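Local coordinates for protein methyltransferase WBDD (PDB 4AZS) that joins a methyltransferase and a kinase in one chain and regulates the chain length of the O9a O antigen of Escherichia coli, at residues A[201-206]-A[217-222]; A[190-195]-A[268-273]; A[435-440]-A[465-470]. All coordinates share one frame; numbering follows the deposited sequence.

Interaction 1: residues A[201-206]-A[217-222]; sequences YRLIGE and PMYLVS. With SO4 (sulfate ion), chain I.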
loop_
_atom_site.group_PDB
_atom_site.type_symbol
_atom_site.label_atom_id
_atom_site.label_comp_id
_atom_site.label_asym_id
_atom_site.label_seq_id
_atom_site.Cartn_x
_atom_site.Cartn_y
_atom_site.Cartn_z
ATOM N N TYR A 201 45.549 8.835 10.358
ATOM C CA TYR A 201 45.318 9.225 8.961
ATOM C C TYR A 201 45.794 10.640 8.654
ATOM O O TYR A 201 45.695 11.550 9.506
ATOM C CB TYR A 201 43.824 9.039 8.531
ATOM C CG TYR A 201 42.879 10.096 9.064
ATOM C CD1 TYR A 201 42.682 11.255 8.378
ATOM C CD2 TYR A 201 42.214 9.939 10.267
ATOM C CE1 TYR A 201 41.858 12.235 8.849
ATOM C CE2 TYR A 201 41.351 10.940 10.768
ATOM C CZ TYR A 201 41.194 12.079 10.037
ATOM O OH TYR A 201 40.374 13.113 10.422
ATOM N N ARG A 202 46.176 10.859 7.386
ATOM C CA ARG A 202 46.753 12.135 6.921
ATOM C C ARG A 202 46.319 12.264 5.471
ATOM O O ARG A 202 46.568 11.334 4.690
ATOM C CB ARG A 202 48.309 11.979 6.816
ATOM C CG ARG A 202 49.249 12.558 7.836
ATOM C CD ARG A 202 50.698 12.087 7.579
ATOM N NE ARG A 202 51.178 12.690 6.386
ATOM C CZ ARG A 202 52.149 12.267 5.592
ATOM N NH1 ARG A 202 52.869 11.172 5.781
ATOM N NH2 ARG A 202 52.386 13.004 4.555
ATOM N N LEU A 203 45.859 13.437 5.054
ATOM C CA LEU A 203 45.716 13.759 3.628
ATOM C C LEU A 203 47.085 13.872 2.935
ATOM O O LEU A 203 47.916 14.613 3.392
ATOM C CB LEU A 203 44.956 15.071 3.468
ATOM C CG LEU A 203 44.664 15.564 2.067
ATOM C CD1 LEU A 203 43.611 14.670 1.480
ATOM C CD2 LEU A 203 44.183 17.034 2.048
ATOM N N ILE A 204 47.336 13.095 1.874
ATOM C CA ILE A 204 48.629 13.214 1.179
ATOM C C ILE A 204 48.531 13.829 -0.219
ATOM O O ILE A 204 49.530 14.192 -0.773
ATOM C CB ILE A 204 49.437 11.920 1.127
ATOM C CG1 ILE A 204 48.619 10.792 0.513
ATOM C CG2 ILE A 204 49.893 11.534 2.519
ATOM C CD1 ILE A 204 49.503 9.616 0.130
ATOM N N GLY A 205 47.343 13.975 -0.772
ATOM C CA GLY A 205 47.196 14.688 -2.030
ATOM C C GLY A 205 45.758 14.756 -2.488
ATOM O O GLY A 205 44.849 14.240 -1.830
ATOM N N GLU A 206 45.548 15.402 -3.612
ATOM C CA GLU A 206 44.183 15.544 -4.196
ATOM C C GLU A 206 44.350 15.438 -5.703
ATOM O O GLU A 206 45.315 15.988 -6.252
ATOM C CB GLU A 206 43.606 16.894 -3.814
ATOM C CG GLU A 206 42.239 16.774 -3.160
ATOM C CD GLU A 206 42.166 17.583 -1.897
ATOM O OE1 GLU A 206 42.996 18.503 -1.748
ATOM O OE2 GLU A 206 41.278 17.292 -1.073
ATOM N N PRO A 217 40.444 13.369 -2.708
ATOM C CA PRO A 217 41.521 13.311 -1.754
ATOM C C PRO A 217 42.090 11.875 -1.638
ATOM O O PRO A 217 41.375 10.880 -1.828
ATOM C CB PRO A 217 40.840 13.788 -0.449
ATOM C CG PRO A 217 39.455 13.251 -0.587
ATOM C CD PRO A 217 39.127 13.413 -2.040
ATOM N N MET A 218 43.390 11.803 -1.440
ATOM C CA MET A 218 44.110 10.584 -1.154
ATOM C C MET A 218 44.588 10.663 0.300
ATOM O O MET A 218 45.234 11.638 0.681
ATOM C CB MET A 218 45.318 10.491 -2.080
ATOM C CG MET A 218 46.123 9.242 -1.885
ATOM S SD MET A 218 47.473 8.944 -3.054
ATOM C CE MET A 218 46.529 8.515 -4.491
ATOM N N TYR A 219 44.273 9.637 1.072
ATOM C CA TYR A 219 44.659 9.496 2.461
ATOM C C TYR A 219 45.615 8.342 2.674
ATOM O O TYR A 219 45.533 7.324 2.023
ATOM C CB TYR A 219 43.413 9.241 3.301
ATOM C CG TYR A 219 42.515 10.477 3.409
ATOM C CD1 TYR A 219 42.807 11.508 4.322
ATOM C CD2 TYR A 219 41.454 10.667 2.521
ATOM C CE1 TYR A 219 42.013 12.648 4.368
ATOM C CE2 TYR A 219 40.662 11.807 2.579
ATOM C CZ TYR A 219 40.939 12.753 3.503
ATOM O OH TYR A 219 40.174 13.852 3.506
ATOM N N LEU A 220 46.526 8.535 3.596
ATOM C CA LEU A 220 47.412 7.522 4.087
ATOM C C LEU A 220 46.911 7.160 5.483
ATOM O O LEU A 220 46.753 8.028 6.348
ATOM C CB LEU A 220 48.804 8.107 4.196
ATOM C CG LEU A 220 49.894 7.180 4.684
ATOM C CD1 LEU A 220 50.098 5.967 3.806
ATOM C CD2 LEU A 220 51.179 7.976 4.767
ATOM N N VAL A 221 46.634 5.897 5.706
ATOM C CA VAL A 221 45.924 5.471 6.939
ATOM C C VAL A 221 46.723 4.332 7.575
ATOM O O VAL A 221 47.301 3.502 6.858
ATOM C CB VAL A 221 44.536 4.968 6.572
ATOM C CG1 VAL A 221 43.797 4.401 7.741
ATOM C CG2 VAL A 221 43.730 6.036 5.878
ATOM N N SER A 222 46.785 4.266 8.894
ATOM C CA SER A 222 47.404 3.105 9.544
ATOM C C SER A 222 46.833 2.835 10.890
ATOM O O SER A 222 46.455 3.773 11.652
ATOM C CB SER A 222 48.922 3.272 9.702
ATOM O OG SER A 222 49.496 2.080 10.249
HETATM S S SO4 I . 43.379 15.539 6.970
HETATM O O1 SO4 I . 42.674 15.882 8.223
HETATM O O2 SO4 I . 42.847 16.565 6.038
HETATM O O3 SO4 I . 42.946 14.194 6.551
HETATM O O4 SO4 I . 44.933 15.491 7.208
#

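Interaction 2: residues A[190-195]-A[268-273]; sequences DPRELI and YYDMPH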
loop_
_atom_site.group_PDB
_atom_site.type_symbol
_atom_site.label_atom_id
_atom_site.label_comp_id
_atom_site.label_asym_id
_atom_site.label_seq_id
_atom_site.Cartn_x
_atom_site.Cartn_y
_atom_site.Cartn_z
ATOM N N ASP A 190 31.389 13.656 4.459
ATOM C CA ASP A 190 32.814 13.896 4.330
ATOM C C ASP A 190 33.525 12.555 4.226
ATOM O O ASP A 190 33.216 11.624 4.994
ATOM C CB ASP A 190 33.269 14.605 5.573
ATOM C CG ASP A 190 34.701 15.101 5.459
ATOM O OD1 ASP A 190 35.683 14.303 5.368
ATOM O OD2 ASP A 190 34.821 16.332 5.430
ATOM N N PRO A 191 34.492 12.446 3.311
ATOM C CA PRO A 191 35.138 11.171 3.127
ATOM C C PRO A 191 35.871 10.652 4.371
ATOM O O PRO A 191 36.071 9.449 4.530
ATOM C CB PRO A 191 36.128 11.438 1.971
ATOM C CG PRO A 191 36.339 12.893 1.964
ATOM C CD PRO A 191 35.056 13.496 2.437
ATOM N N ARG A 192 36.308 11.557 5.226
ATOM C CA ARG A 192 36.913 11.157 6.482
ATOM C C ARG A 192 36.020 10.316 7.404
ATOM O O ARG A 192 36.532 9.579 8.224
ATOM C CB ARG A 192 37.434 12.361 7.218
ATOM C CG ARG A 192 38.723 12.809 6.598
ATOM C CD ARG A 192 39.094 14.149 7.145
ATOM N NE ARG A 192 38.170 15.147 6.651
ATOM C CZ ARG A 192 38.306 16.456 6.867
ATOM N NH1 ARG A 192 39.335 16.923 7.563
ATOM N NH2 ARG A 192 37.409 17.303 6.384
ATOM N N GLU A 193 34.719 10.357 7.221
ATOM C CA GLU A 193 33.839 9.451 7.986
ATOM C C GLU A 193 34.078 7.975 7.703
ATOM O O GLU A 193 33.678 7.111 8.492
ATOM C CB GLU A 193 32.392 9.725 7.672
ATOM C CG GLU A 193 31.890 11.027 8.260
ATOM C CD GLU A 193 30.489 11.357 7.739
ATOM O OE1 GLU A 193 29.599 10.457 7.760
ATOM O OE2 GLU A 193 30.302 12.496 7.265
ATOM N N LEU A 194 34.685 7.658 6.567
ATOM C CA LEU A 194 34.961 6.265 6.286
ATOM C C LEU A 194 36.235 5.795 7.006
ATOM O O LEU A 194 36.510 4.580 7.038
ATOM C CB LEU A 194 35.153 6.063 4.770
ATOM C CG LEU A 194 33.980 6.435 3.863
ATOM C CD1 LEU A 194 34.314 6.264 2.383
ATOM C CD2 LEU A 194 32.800 5.573 4.244
ATOM N N ILE A 195 37.060 6.734 7.493
ATOM C CA ILE A 195 38.384 6.363 8.013
ATOM C C ILE A 195 38.739 6.831 9.410
ATOM O O ILE A 195 39.738 6.424 9.926
ATOM C CB ILE A 195 39.533 6.809 7.067
ATOM C CG1 ILE A 195 39.460 8.279 6.755
ATOM C CG2 ILE A 195 39.524 5.986 5.778
ATOM C CD1 ILE A 195 40.681 8.799 6.049
ATOM N N TYR A 268 44.681 18.041 14.168
ATOM C CA TYR A 268 43.990 18.397 12.966
ATOM C C TYR A 268 43.597 19.870 13.072
ATOM O O TYR A 268 43.045 20.309 14.074
ATOM C CB TYR A 268 42.778 17.495 12.792
ATOM C CG TYR A 268 43.198 16.081 12.496
ATOM C CD1 TYR A 268 43.678 15.733 11.246
ATOM C CD2 TYR A 268 43.162 15.100 13.471
ATOM C CE1 TYR A 268 44.072 14.430 10.961
ATOM C CE2 TYR A 268 43.552 13.786 13.196
ATOM C CZ TYR A 268 43.993 13.458 11.931
ATOM O OH TYR A 268 44.435 12.175 11.652
ATOM N N TYR A 269 43.968 20.639 12.057
ATOM C CA TYR A 269 43.518 22.013 11.880
ATOM C C TYR A 269 42.252 21.987 11.017
ATOM O O TYR A 269 41.372 22.807 11.157
ATOM C CB TYR A 269 44.597 22.794 11.143
ATOM C CG TYR A 269 45.934 22.770 11.758
ATOM C CD1 TYR A 269 46.083 22.536 13.098
ATOM C CD2 TYR A 269 47.083 23.020 11.002
ATOM C CE1 TYR A 269 47.318 22.525 13.682
ATOM C CE2 TYR A 269 48.344 23.039 11.606
ATOM C CZ TYR A 269 48.444 22.792 12.939
ATOM O OH TYR A 269 49.649 22.783 13.606
ATOM N N ASP A 270 42.223 21.049 10.072
ATOM C CA ASP A 270 41.120 20.870 9.116
ATOM C C ASP A 270 40.388 19.615 9.622
ATOM O O ASP A 270 41.020 18.513 9.709
ATOM C CB ASP A 270 41.749 20.654 7.733
ATOM C CG ASP A 270 40.747 20.264 6.640
ATOM O OD1 ASP A 270 39.582 19.900 6.971
ATOM O OD2 ASP A 270 41.174 20.347 5.446
ATOM N N MET A 271 39.129 19.795 10.038
ATOM C CA MET A 271 38.295 18.693 10.566
ATOM C C MET A 271 37.001 18.607 9.784
ATOM O O MET A 271 36.602 19.594 9.210
ATOM C CB MET A 271 37.971 18.902 12.029
ATOM C CG MET A 271 39.095 18.477 12.964
ATOM S SD MET A 271 39.324 16.679 13.145
ATOM C CE MET A 271 38.018 16.312 14.314
ATOM N N PRO A 272 36.340 17.420 9.760
ATOM C CA PRO A 272 35.082 17.354 9.021
ATOM C C PRO A 272 33.939 18.023 9.760
ATOM O O PRO A 272 34.078 18.368 10.931
ATOM C CB PRO A 272 34.815 15.845 8.895
ATOM C CG PRO A 272 35.548 15.210 10.029
ATOM C CD PRO A 272 36.760 16.085 10.254
ATOM N N HIS A 273 32.826 18.209 9.049
ATOM C CA HIS A 273 31.531 18.565 9.655
ATOM C C HIS A 273 31.599 19.913 10.300
ATOM O O HIS A 273 32.286 20.799 9.808
ATOM C CB HIS A 273 31.074 17.470 10.628
ATOM C CG HIS A 273 31.168 16.074 10.043
ATOM N ND1 HIS A 273 32.074 15.154 10.473
ATOM C CD2 HIS A 273 30.454 15.474 9.000
ATOM C CE1 HIS A 273 31.923 14.022 9.758
ATOM N NE2 HIS A 273 30.930 14.225 8.855
HETATM O O HOH W 1 33.114 18.162 6.027
HETATM O O HOH W 2 40.904 15.793 9.319
#

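Interaction 3: residues A[435-440]-A[465-470]; sequences WSNWLY and LPSAEQ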
loop_
_atom_site.group_PDB
_atom_site.type_symbol
_atom_site.label_atom_id
_atom_site.label_comp_id
_atom_site.label_asym_id
_atom_site.label_seq_id
_atom_site.Cartn_x
_atom_site.Cartn_y
_atom_site.Cartn_z
ATOM N N TRP A 435 48.063 25.539 53.843
ATOM C CA TRP A 435 47.752 26.004 52.494
ATOM C C TRP A 435 46.897 27.272 52.513
ATOM O O TRP A 435 47.096 28.247 51.739
ATOM C CB TRP A 435 47.109 24.863 51.681
ATOM C CG TRP A 435 48.091 23.769 51.297
ATOM C CD1 TRP A 435 48.968 23.769 50.215
ATOM C CD2 TRP A 435 48.338 22.496 51.974
ATOM N NE1 TRP A 435 49.714 22.619 50.179
ATOM C CE2 TRP A 435 49.385 21.812 51.200
ATOM C CE3 TRP A 435 47.798 21.856 53.081
ATOM C CZ2 TRP A 435 49.873 20.549 51.559
ATOM C CZ3 TRP A 435 48.295 20.582 53.439
ATOM C CH2 TRP A 435 49.314 19.948 52.697
ATOM N N SER A 436 45.952 27.306 53.413
ATOM C CA SER A 436 45.092 28.465 53.541
ATOM C C SER A 436 45.884 29.696 53.995
ATOM O O SER A 436 45.610 30.815 53.567
ATOM C CB SER A 436 44.010 28.153 54.566
ATOM O OG SER A 436 44.664 27.745 55.794
ATOM N N ASN A 437 46.854 29.470 54.866
ATOM C CA ASN A 437 47.713 30.539 55.383
ATOM C C ASN A 437 48.575 31.098 54.275
ATOM O O ASN A 437 48.774 32.290 54.186
ATOM C CB ASN A 437 48.594 29.986 56.482
ATOM C CG ASN A 437 47.798 29.441 57.620
ATOM O OD1 ASN A 437 46.593 29.654 57.688
ATOM N ND2 ASN A 437 48.454 28.726 58.521
ATOM N N TRP A 438 49.030 30.211 53.394
ATOM C CA TRP A 438 49.811 30.569 52.199
ATOM C C TRP A 438 49.049 31.510 51.302
ATOM O O TRP A 438 49.528 32.616 50.955
ATOM C CB TRP A 438 50.154 29.271 51.467
ATOM C CG TRP A 438 50.713 29.412 50.097
ATOM C CD1 TRP A 438 51.702 30.264 49.661
ATOM C CD2 TRP A 438 50.363 28.610 48.931
ATOM N NE1 TRP A 438 51.956 30.065 48.330
ATOM C CE2 TRP A 438 51.194 29.092 47.843
ATOM C CE3 TRP A 438 49.474 27.565 48.697
ATOM C CZ2 TRP A 438 51.121 28.555 46.568
ATOM C CZ3 TRP A 438 49.400 27.027 47.404
ATOM C CH2 TRP A 438 50.206 27.516 46.368
ATOM N N LEU A 439 47.827 31.124 50.995
ATOM C CA LEU A 439 46.972 31.924 50.141
ATOM C C LEU A 439 46.627 33.248 50.807
ATOM O O LEU A 439 46.610 34.292 50.146
ATOM C CB LEU A 439 45.682 31.149 49.806
ATOM C CG LEU A 439 44.361 31.925 49.691
ATOM C CD1 LEU A 439 44.333 32.715 48.392
ATOM C CD2 LEU A 439 43.122 31.017 49.745
ATOM N N TYR A 440 46.377 33.209 52.112
ATOM C CA TYR A 440 46.044 34.426 52.807
ATOM C C TYR A 440 47.240 35.361 52.705
ATOM O O TYR A 440 47.062 36.538 52.495
ATOM C CB TYR A 440 45.620 34.171 54.264
ATOM C CG TYR A 440 45.299 35.426 55.017
ATOM C CD1 TYR A 440 46.293 36.109 55.658
ATOM C CD2 TYR A 440 44.002 35.944 55.075
ATOM C CE1 TYR A 440 46.045 37.276 56.355
ATOM C CE2 TYR A 440 43.744 37.135 55.759
ATOM C CZ TYR A 440 44.782 37.788 56.387
ATOM O OH TYR A 440 44.623 38.976 57.081
ATOM N N LEU A 465 53.800 30.816 58.356
ATOM C CA LEU A 465 52.999 31.983 58.105
ATOM C C LEU A 465 51.867 32.054 59.112
ATOM O O LEU A 465 51.421 31.033 59.623
ATOM C CB LEU A 465 52.427 31.929 56.711
ATOM C CG LEU A 465 53.436 32.028 55.585
ATOM C CD1 LEU A 465 52.703 31.812 54.283
ATOM C CD2 LEU A 465 54.143 33.369 55.605
ATOM N N PRO A 466 51.368 33.253 59.373
ATOM C CA PRO A 466 50.274 33.365 60.365
ATOM C C PRO A 466 48.980 32.631 59.949
ATOM O O PRO A 466 48.702 32.400 58.757
ATOM C CB PRO A 466 50.030 34.892 60.461
ATOM C CG PRO A 466 51.253 35.534 59.872
ATOM C CD PRO A 466 51.775 34.554 58.832
ATOM N N SER A 467 48.213 32.255 60.942
ATOM C CA SER A 467 47.008 31.485 60.721
ATOM C C SER A 467 45.851 32.332 60.146
ATOM O O SER A 467 45.344 33.240 60.832
ATOM C CB SER A 467 46.586 30.848 62.022
ATOM O OG SER A 467 45.296 30.274 61.840
ATOM N N ALA A 468 45.435 32.039 58.911
ATOM C CA ALA A 468 44.314 32.772 58.279
ATOM C C ALA A 468 43.017 32.762 59.095
ATOM O O ALA A 468 42.308 33.745 59.161
ATOM C CB ALA A 468 44.031 32.232 56.892
ATOM N N GLU A 469 42.710 31.672 59.755
ATOM C CA GLU A 469 41.450 31.599 60.441
ATOM C C GLU A 469 41.380 32.532 61.661
ATOM O O GLU A 469 40.299 32.757 62.225
ATOM C CB GLU A 469 41.190 30.155 60.817
ATOM C CG GLU A 469 42.198 29.587 61.793
ATOM C CD GLU A 469 41.690 28.354 62.545
ATOM O OE1 GLU A 469 41.121 27.447 61.897
ATOM O OE2 GLU A 469 41.890 28.293 63.781
ATOM N N GLN A 470 42.534 33.079 62.068
ATOM C CA GLN A 470 42.604 33.972 63.202
ATOM C C GLN A 470 42.382 35.417 62.749
ATOM O O GLN A 470 42.385 36.361 63.569
ATOM C CB GLN A 470 43.982 33.857 63.892
ATOM C CG GLN A 470 44.236 32.578 64.702
ATOM C CD GLN A 470 45.655 32.624 65.340
ATOM O OE1 GLN A 470 46.423 33.568 65.116
ATOM N NE2 GLN A 470 46.004 31.614 66.087
HETATM O O HOH W 3 49.228 33.822 56.433
HETATM O O HOH W 4 51.288 28.419 58.608
#

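Interaction 1: residues A[201-206]-A[217-222]
R202 pairs with L220 in an antiparallel beta hairpin, the two strands that complete the mixed sheet of the methyltransferase, ordered 3-2-1-4-5-7-6 as in the class I, Rossmann-like enzymes. Their reciprocal bonds, R202 N to L220 O and L220 N to R202 O (3.0 Å), set the register. It slips by one residue at a classic beta bulge: I204 and G205 both face M218, whose O takes a bond from I204 N at 2.8 Å and a weak one from G205 N. Normal pairing resumes with M218 N on G205 O.

On the face carrying Y201, L203, P217 and Y219, the methyl CD1 of L203 lies over one face of the Y219 ring, 4.1 Å from its centroid, a CH-pi contact. The same methyl presses on P217 CB at a tight 3.5 Å. L203 N, in a non-hydrogen-bonded pair with Y219, is left to bind O4 of a sulfate ion, probably from the crystallisation liquor, at 3.1 Å, with an almost straight N-H...O angle of 176°. At the bulge, CG1 of I204 stands between its own backbone N and carbonyl carbon (chi1 55°), which lays it against M218 CG at 3.8 Å.

Strand 200-207 is outermost in this chain's sheet, while strand 216-222 is flanked on its other side by strand 169-173. Helix 47-64 covers the face of I204, M218 and L220.

Interaction 2: residues A[190-195]-A[268-273]
R192 lays one face of its guanidinium over the backbone N of P272 and reaches past it to D270, and so stands at the centre of a salt-bridge network with D190 and D270. The network ties a short 3-10 turn, residues 191-194, to the loop leaving strand 262-268, and so joins the methyltransferase part of the chain to the beginning of the kinase part. R192 NH1 meets D270 OD1 at 3.0 Å from above the carboxylate plane, the two flat groups standing 87° apart; a weak bond from NH2 reaches the same oxygen.

The other end of the guanidinium is gripped side-on by D190, NE to OD1 and NH2 to OD2, each at 2.9 Å. R192 N also bonds to D190 OD1, closing an Asx turn. That oxygen thus receives two donors, the backbone N on its anti lone pair. With two nitrogens held by D190, the rotation of the guanidinium is largely fixed. Its chain bends at chi3 (-69°), turning the group across P272, whose CB in turn lies 3.5 Å from D190 CG.

D270 has a second partner, S23 of a second subunit, on its OD2, so the network continues into the assembly. Nearby, H273 and E193 make a His-carboxylate pair, with ring and carboxylate planes 47° apart, although H273 is poorly ordered, so the very short H273 NE2 to E193 OE2 separation is doubtful. Two waters bridge the segments: one joins D190 OD2 to H273 N, and the other accepts from R192 NH1 while donating to D270 O at 2.8 Å.

Interaction 3: residues A[435-440]-A[465-470]
The first turns of helix 435-443 lie against a loop that turns into a 3-10 segment at A468, the backbones coming nearest where N437 CA is 5.0 Å from A468 CA. N437 carries the contact. Its CG is anti to its own carbonyl carbon (chi1 -60°), and OD1 accepts from A468 N at 2.9 Å; the bond is straight at the hydrogen, 168°, but the donor stands 56° out of the amide plane. The other end of the amide, ND2, bonds to Q433 just before the helix.

Beside this bond, A468 CB rests against Y440 CB at 3.6 Å, and the methyl CD1 of L465 reaches W438 CA at 3.8 Å. Two waters complete the seam: one donates to both N437 O and P466 O, and the other accepts from N437 ND2 and donates to L465 O. W438 itself turns inward from the loop, its NE1 bonded to L455 O and its ring edge-to-face with F459.

One buried asparagine, bonded to the A468 backbone directly and to the L465 carbonyl through water, therefore fastens the link between helices 452-460 and 475-485 to helix 435-443, with small apolar contacts beside it.

Interactions 1 and 2 are neighbours, their centres about 11 Å apart, and they touch: Y268 OH probably bonds to Y201 O, while R192 packs against both Y219 and Y201. Together they run from the methyltransferase sheet toward the kinase. Interaction 3 belongs to the helical region far along the chain, its centre about 57 Å from that of interaction 1, and shares no element with them. All three are partly buried, but interaction 1 has the most buried residues. The chemistry follows the place: backbone pairing with apolar faces in the sheet, charged side chains between parts of the chain, and one amide with waters where a loop meets a helix.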